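Local atomic coordinates of enoyl-CoA hydratase (Mycobacterium tuberculosis, PDB entry 4JJT), a protein that probably acts as a lyase of the crotonase family, adding water across the double bond of enoyl-coenzyme A thioesters. Residues Glu15-Leu20 with Val54-Gly59; Ala41-Ala46 with Pro84-Met89. All blocks are in the same frame, centred on the assembly; numbering follows the deposited sequence.

From the N terminus the chain runs through strand 17-22, helix 33-48 and strand 54-59, a beta-alpha-beta unit, and interaction 1 closes it by laying Glu15-Leu20 beside Val54-Gly59 in the main sheet. Interaction 2 starts from within that unit: Ala41-Ala46 of the helix closes a second loop, past strand 54-59, with Pro84-Met89, which precedes strand 93-97. The two loops therefore cross, their segments alternating along the chain. They also touch in space, since Leu20 and Val55 turn toward the helix and meet Ala42, Leu43 and Ala46. Sheet, helix and connecting loop are thus tied in layers, with Leu43 reaching both the sheet and the loop.

Interaction 1. Residues Glu15-Leu20 with Val54-Gly59; sequences ERVRTL and VVILTG
Strands 17-22 and 54-59 are the parallel pair of a beta-alpha-beta unit in the main sheet of the crotonase fold, with Val17, Arg18, Thr19 and Leu20 set beside Val54, Val55, Ile56 and Leu57. Four backbone hydrogen bonds join them. Arg18 N gives to Val54 O and Arg18 O accepts from Ile56 N (2.8 Å); Leu20 N then meets Ile56 O at 2.7 Å, and Leu20 O takes Thr58 N. The beta-branched valine, isoleucine and threonine suit these extended strands. On the face carrying Val17, Thr19 and Ile56, Ile56 CG1 is anti to its carbonyl carbon (chi1 -62°), which brings CD1 to 3.7 Å from Val17 CG1, while Thr19 CG2 lies alongside Ile56 CG2 at 4.1 Å. Ala185 and Ala189 of helix 181-193 cover part of this face, their small side chains allowing close approach. On the other face Leu20 and Val55 pack against helix 33-48. The long chain of Arg18 bends away from strand 54-59, and its NE bonds to Thr13 OG1. Across the strands, the side chains of Leu20 and Val55 cross at a slant, with CD1 of Leu20 4.2 Å from CG1 of Val55, and Leu57 CD1 comes to 3.4 Å from Leu20 O.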
loop_
_atom_site.group_PDB
_atom_site.type_symbol
_atom_site.label_atom_id
_atom_site.label_comp_id
_atom_site.label_asym_id
_atom_site.label_seq_id
_atom_site.Cartn_x
_atom_site.Cartn_y
_atom_site.Cartn_z
ATOM N N GLU A 15 4.415 -31.178 -27.002
ATOM C CA GLU A 15 3.217 -30.399 -27.308
ATOM C C GLU A 15 3.252 -29.019 -26.664
ATOM O O GLU A 15 2.316 -28.625 -25.969
ATOM C CB GLU A 15 1.949 -31.148 -26.889
ATOM C CG GLU A 15 1.667 -32.402 -27.695
ATOM C CD GLU A 15 1.124 -32.100 -29.077
ATOM O OE1 GLU A 15 1.151 -33.005 -29.939
ATOM O OE2 GLU A 15 0.664 -30.959 -29.301
ATOM N N ARG A 16 4.349 -28.303 -26.894
ATOM C CA ARG A 16 4.528 -26.937 -26.405
ATOM C C ARG A 16 4.502 -26.835 -24.882
ATOM O O ARG A 16 4.235 -25.771 -24.325
ATOM C CB ARG A 16 3.491 -25.995 -27.028
ATOM C CG ARG A 16 3.426 -26.066 -28.544
ATOM C CD ARG A 16 2.430 -25.071 -29.108
ATOM N NE ARG A 16 2.802 -23.698 -28.786
ATOM C CZ ARG A 16 3.687 -22.984 -29.474
ATOM N NH1 ARG A 16 4.297 -23.517 -30.525
ATOM N NH2 ARG A 16 3.965 -21.741 -29.108
ATOM N N VAL A 17 4.788 -27.948 -24.215
ATOM C CA VAL A 17 4.849 -27.975 -22.759
ATOM C C VAL A 17 6.236 -28.406 -22.297
ATOM O O VAL A 17 6.717 -29.479 -22.660
ATOM C CB VAL A 17 3.798 -28.927 -22.158
ATOM C CG1 VAL A 17 3.974 -29.026 -20.647
ATOM C CG2 VAL A 17 2.395 -28.463 -22.514
ATOM N N ARG A 18 6.870 -27.557 -21.497
ATOM C CA ARG A 18 8.200 -27.827 -20.969
ATOM C C ARG A 18 8.138 -28.361 -19.538
ATOM O O ARG A 18 7.716 -27.657 -18.619
ATOM C CB ARG A 18 9.048 -26.552 -21.023
ATOM C CG ARG A 18 10.366 -26.626 -20.271
ATOM C CD ARG A 18 11.355 -27.536 -20.966
ATOM N NE ARG A 18 11.405 -27.297 -22.406
ATOM C CZ ARG A 18 12.105 -26.327 -22.985
ATOM N NH1 ARG A 18 12.813 -25.482 -22.248
ATOM N NH2 ARG A 18 12.088 -26.197 -24.302
ATOM N N THR A 19 8.559 -29.606 -19.352
ATOM C CA THR A 19 8.545 -30.214 -18.029
ATOM C C THR A 19 9.931 -30.166 -17.400
ATOM O O THR A 19 10.915 -30.572 -18.018
ATOM C CB THR A 19 8.060 -31.673 -18.077
ATOM O OG1 THR A 19 6.836 -31.745 -18.819
ATOM C CG2 THR A 19 7.828 -32.201 -16.668
ATOM N N LEU A 20 10.001 -29.653 -16.176
ATOM C CA LEU A 20 11.251 -29.610 -15.425
ATOM C C LEU A 20 11.170 -30.535 -14.219
ATOM O O LEU A 20 10.342 -30.340 -13.333
ATOM C CB LEU A 20 11.560 -28.186 -14.962
ATOM C CG LEU A 20 11.621 -27.095 -16.030
ATOM C CD1 LEU A 20 11.991 -25.762 -15.396
ATOM C CD2 LEU A 20 12.603 -27.464 -17.130
ATOM N N VAL A 54 3.603 -23.451 -21.763
ATOM C CA VAL A 54 3.358 -23.801 -20.366
ATOM C C VAL A 54 4.539 -24.584 -19.794
ATOM O O VAL A 54 5.148 -25.395 -20.489
ATOM C CB VAL A 54 2.069 -24.651 -20.207
ATOM C CG1 VAL A 54 1.784 -24.933 -18.739
ATOM C CG2 VAL A 54 0.878 -23.953 -20.836
ATOM N N VAL A 55 4.861 -24.332 -18.530
ATOM C CA VAL A 55 5.914 -25.071 -17.845
ATOM C C VAL A 55 5.347 -25.936 -16.723
ATOM O O VAL A 55 4.503 -25.491 -15.948
ATOM C CB VAL A 55 6.986 -24.123 -17.261
ATOM C CG1 VAL A 55 8.092 -24.921 -16.586
ATOM C CG2 VAL A 55 7.558 -23.245 -18.353
ATOM N N ILE A 56 5.808 -27.181 -16.649
ATOM C CA ILE A 56 5.446 -28.077 -15.555
ATOM C C ILE A 56 6.653 -28.388 -14.680
ATOM O O ILE A 56 7.677 -28.870 -15.160
ATOM C CB ILE A 56 4.851 -29.403 -16.072
ATOM C CG1 ILE A 56 3.562 -29.134 -16.859
ATOM C CG2 ILE A 56 4.566 -30.351 -14.915
ATOM C CD1 ILE A 56 2.879 -30.392 -17.337
ATOM N N LEU A 57 6.526 -28.105 -13.390
ATOM C CA LEU A 57 7.578 -28.408 -12.428
ATOM C C LEU A 57 7.164 -29.559 -11.526
ATOM O O LEU A 57 6.091 -29.538 -10.927
ATOM C CB LEU A 57 7.914 -27.170 -11.592
ATOM C CG LEU A 57 8.849 -27.367 -10.402
ATOM C CD1 LEU A 57 10.164 -27.987 -10.839
ATOM C CD2 LEU A 57 9.095 -26.040 -9.696
ATOM N N THR A 58 8.023 -30.567 -11.436
ATOM C CA THR A 58 7.762 -31.712 -10.580
ATOM C C THR A 58 9.077 -32.308 -10.086
ATOM O O THR A 58 10.156 -31.869 -10.480
ATOM C CB THR A 58 6.962 -32.795 -11.319
ATOM O OG1 THR A 58 6.458 -33.746 -10.375
ATOM C CG2 THR A 58 7.838 -33.503 -12.342
ATOM N N GLY A 59 8.985 -33.304 -9.216
ATOM C CA GLY A 59 10.167 -33.946 -8.675
ATOM C C GLY A 59 10.187 -35.442 -8.900
ATOM O O GLY A 59 9.147 -36.067 -9.109
#

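Interaction 2. Residues Ala41-Ala46 with Pro84-Met89; sequences AALADA and PRWPAM
Leu43 is the bump of this contact, pushed from the helix into a hollow lined by Trp86, Pro87 and Met89. Its CD1 methyl sits over the centre of the six-membered ring of Trp86, 3.6 Å from the centroid and only 5° off the ring normal, a CH-pi contact over the face. Pro87 forms another wall: its CD lies 4.1 Å from Leu43 CD1, and its CG touches Leu43 CB. Leucine suits the site because its fork serves two partners at once, CD1 pressed to the indole and CD2 lying 4.0 Å from the selenium of Met89, a selenomethionine. Helix 33-48, the crossover helix between strands 17-22 and 54-59, is here covered by the irregular loop before strand 93-97, and Leu20 of strand 17-22 touches Leu43 too. Trp86 also stacks with Tyr111 of helix 104-111, so its indole bridges two helices. The flexible Met89 chain meets Leu43 at about a right angle and bends at its end (chi3 73°), which carries CE over the helix backbone, near Leu43 O. Alanine at Ala46 is small enough to let that tip lie beside the helix, CB to CE of Met89 being 4.4 Å.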
loop_
_atom_site.group_PDB
_atom_site.type_symbol
_atom_site.label_atom_id
_atom_site.label_comp_id
_atom_site.label_asym_id
_atom_site.label_seq_id
_atom_site.Cartn_x
_atom_site.Cartn_y
_atom_site.Cartn_z
ATOM N N ALA A 41 17.989 -21.340 -14.559
ATOM C CA ALA A 41 18.421 -21.136 -15.933
ATOM C C ALA A 41 17.398 -21.752 -16.874
ATOM O O ALA A 41 17.119 -21.216 -17.945
ATOM C CB ALA A 41 19.789 -21.754 -16.158
ATOM N N ALA A 42 16.839 -22.883 -16.456
ATOM C CA ALA A 42 15.840 -23.594 -17.245
ATOM C C ALA A 42 14.558 -22.783 -17.410
ATOM O O ALA A 42 13.961 -22.766 -18.486
ATOM C CB ALA A 42 15.534 -24.939 -16.615
ATOM N N LEU A 43 14.136 -22.122 -16.336
ATOM C CA LEU A 43 12.943 -21.283 -16.373
ATOM C C LEU A 43 13.111 -20.134 -17.356
ATOM O O LEU A 43 12.190 -19.812 -18.106
ATOM C CB LEU A 43 12.619 -20.732 -14.982
ATOM C CG LEU A 43 11.968 -21.678 -13.981
ATOM C CD1 LEU A 43 11.662 -20.949 -12.678
ATOM C CD2 LEU A 43 10.703 -22.274 -14.577
ATOM N N ALA A 44 14.291 -19.522 -17.342
ATOM C CA ALA A 44 14.593 -18.401 -18.227
ATOM C C ALA A 44 14.538 -18.824 -19.690
ATOM O O ALA A 44 14.053 -18.083 -20.544
ATOM C CB ALA A 44 15.962 -17.816 -17.893
ATOM N N ASP A 45 15.035 -20.025 -19.967
ATOM C CA ASP A 45 14.983 -20.592 -21.309
ATOM C C ASP A 45 13.540 -20.752 -21.774
ATOM O O ASP A 45 13.195 -20.389 -22.900
ATOM C CB ASP A 45 15.692 -21.948 -21.341
ATOM C CG ASP A 45 17.203 -21.818 -21.389
ATOM O OD1 ASP A 45 17.733 -20.768 -20.963
ATOM O OD2 ASP A 45 17.864 -22.769 -21.850
ATOM N N ALA A 46 12.702 -21.298 -20.897
ATOM C CA ALA A 46 11.292 -21.516 -21.202
ATOM C C ALA A 46 10.575 -20.209 -21.520
ATOM O O ALA A 46 9.741 -20.147 -22.423
ATOM C CB ALA A 46 10.610 -22.223 -20.045
ATOM N N PRO A 84 16.486 -14.352 -3.610
ATOM C CA PRO A 84 15.477 -14.923 -4.513
ATOM C C PRO A 84 15.878 -14.765 -5.977
ATOM O O PRO A 84 16.381 -13.708 -6.360
ATOM C CB PRO A 84 14.234 -14.085 -4.214
ATOM C CG PRO A 84 14.765 -12.796 -3.747
ATOM C CD PRO A 84 16.000 -13.121 -2.964
ATOM N N ARG A 85 15.646 -15.798 -6.783
ATOM C CA ARG A 85 16.135 -15.813 -8.158
ATOM C C ARG A 85 15.048 -16.111 -9.188
ATOM O O ARG A 85 15.296 -16.035 -10.392
ATOM C CB ARG A 85 17.266 -16.832 -8.300
ATOM C CG ARG A 85 18.404 -16.618 -7.323
ATOM C CD ARG A 85 19.411 -17.748 -7.396
ATOM N NE ARG A 85 20.031 -17.841 -8.714
ATOM C CZ ARG A 85 20.904 -18.780 -9.062
ATOM N NH1 ARG A 85 21.419 -18.788 -10.282
ATOM N NH2 ARG A 85 21.261 -19.713 -8.187
ATOM N N TRP A 86 13.853 -16.454 -8.717
ATOM C CA TRP A 86 12.739 -16.775 -9.609
ATOM C C TRP A 86 12.420 -15.591 -10.523
ATOM O O TRP A 86 11.954 -14.554 -10.062
ATOM C CB TRP A 86 11.500 -17.169 -8.800
ATOM C CG TRP A 86 10.413 -17.822 -9.615
ATOM C CD1 TRP A 86 9.578 -17.213 -10.504
ATOM C CD2 TRP A 86 10.038 -19.206 -9.598
ATOM N NE1 TRP A 86 8.716 -18.129 -11.047
ATOM C CE2 TRP A 86 8.975 -19.361 -10.507
ATOM C CE3 TRP A 86 10.500 -20.330 -8.907
ATOM C CZ2 TRP A 86 8.365 -20.588 -10.744
ATOM C CZ3 TRP A 86 9.894 -21.548 -9.140
ATOM C CH2 TRP A 86 8.836 -21.668 -10.053
ATOM N N PRO A 87 12.670 -15.751 -11.830
ATOM C CA PRO A 87 12.573 -14.658 -12.804
ATOM C C PRO A 87 11.134 -14.285 -13.154
ATOM O O PRO A 87 10.215 -15.066 -12.916
ATOM C CB PRO A 87 13.281 -15.237 -14.030
ATOM C CG PRO A 87 13.016 -16.687 -13.941
ATOM C CD PRO A 87 13.006 -17.031 -12.475
ATOM N N ALA A 88 10.951 -13.095 -13.716
ATOM C CA ALA A 88 9.636 -12.653 -14.166
ATOM C C ALA A 88 9.227 -13.451 -15.403
ATOM O O ALA A 88 10.009 -13.590 -16.343
ATOM C CB ALA A 88 9.651 -11.161 -14.462
HETATM N N MSE A 89 8.011 -13.990 -15.398
HETATM C CA MSE A 89 7.560 -14.853 -16.486
HETATM C C MSE A 89 6.128 -14.538 -16.919
HETATM O O MSE A 89 5.291 -14.158 -16.101
HETATM C CB MSE A 89 7.678 -16.330 -16.087
HETATM C CG MSE A 89 9.091 -16.771 -15.727
HETATM SE SE MSE A 89 9.249 -18.663 -15.286
HETATM C CE MSE A 89 9.037 -19.414 -17.073
#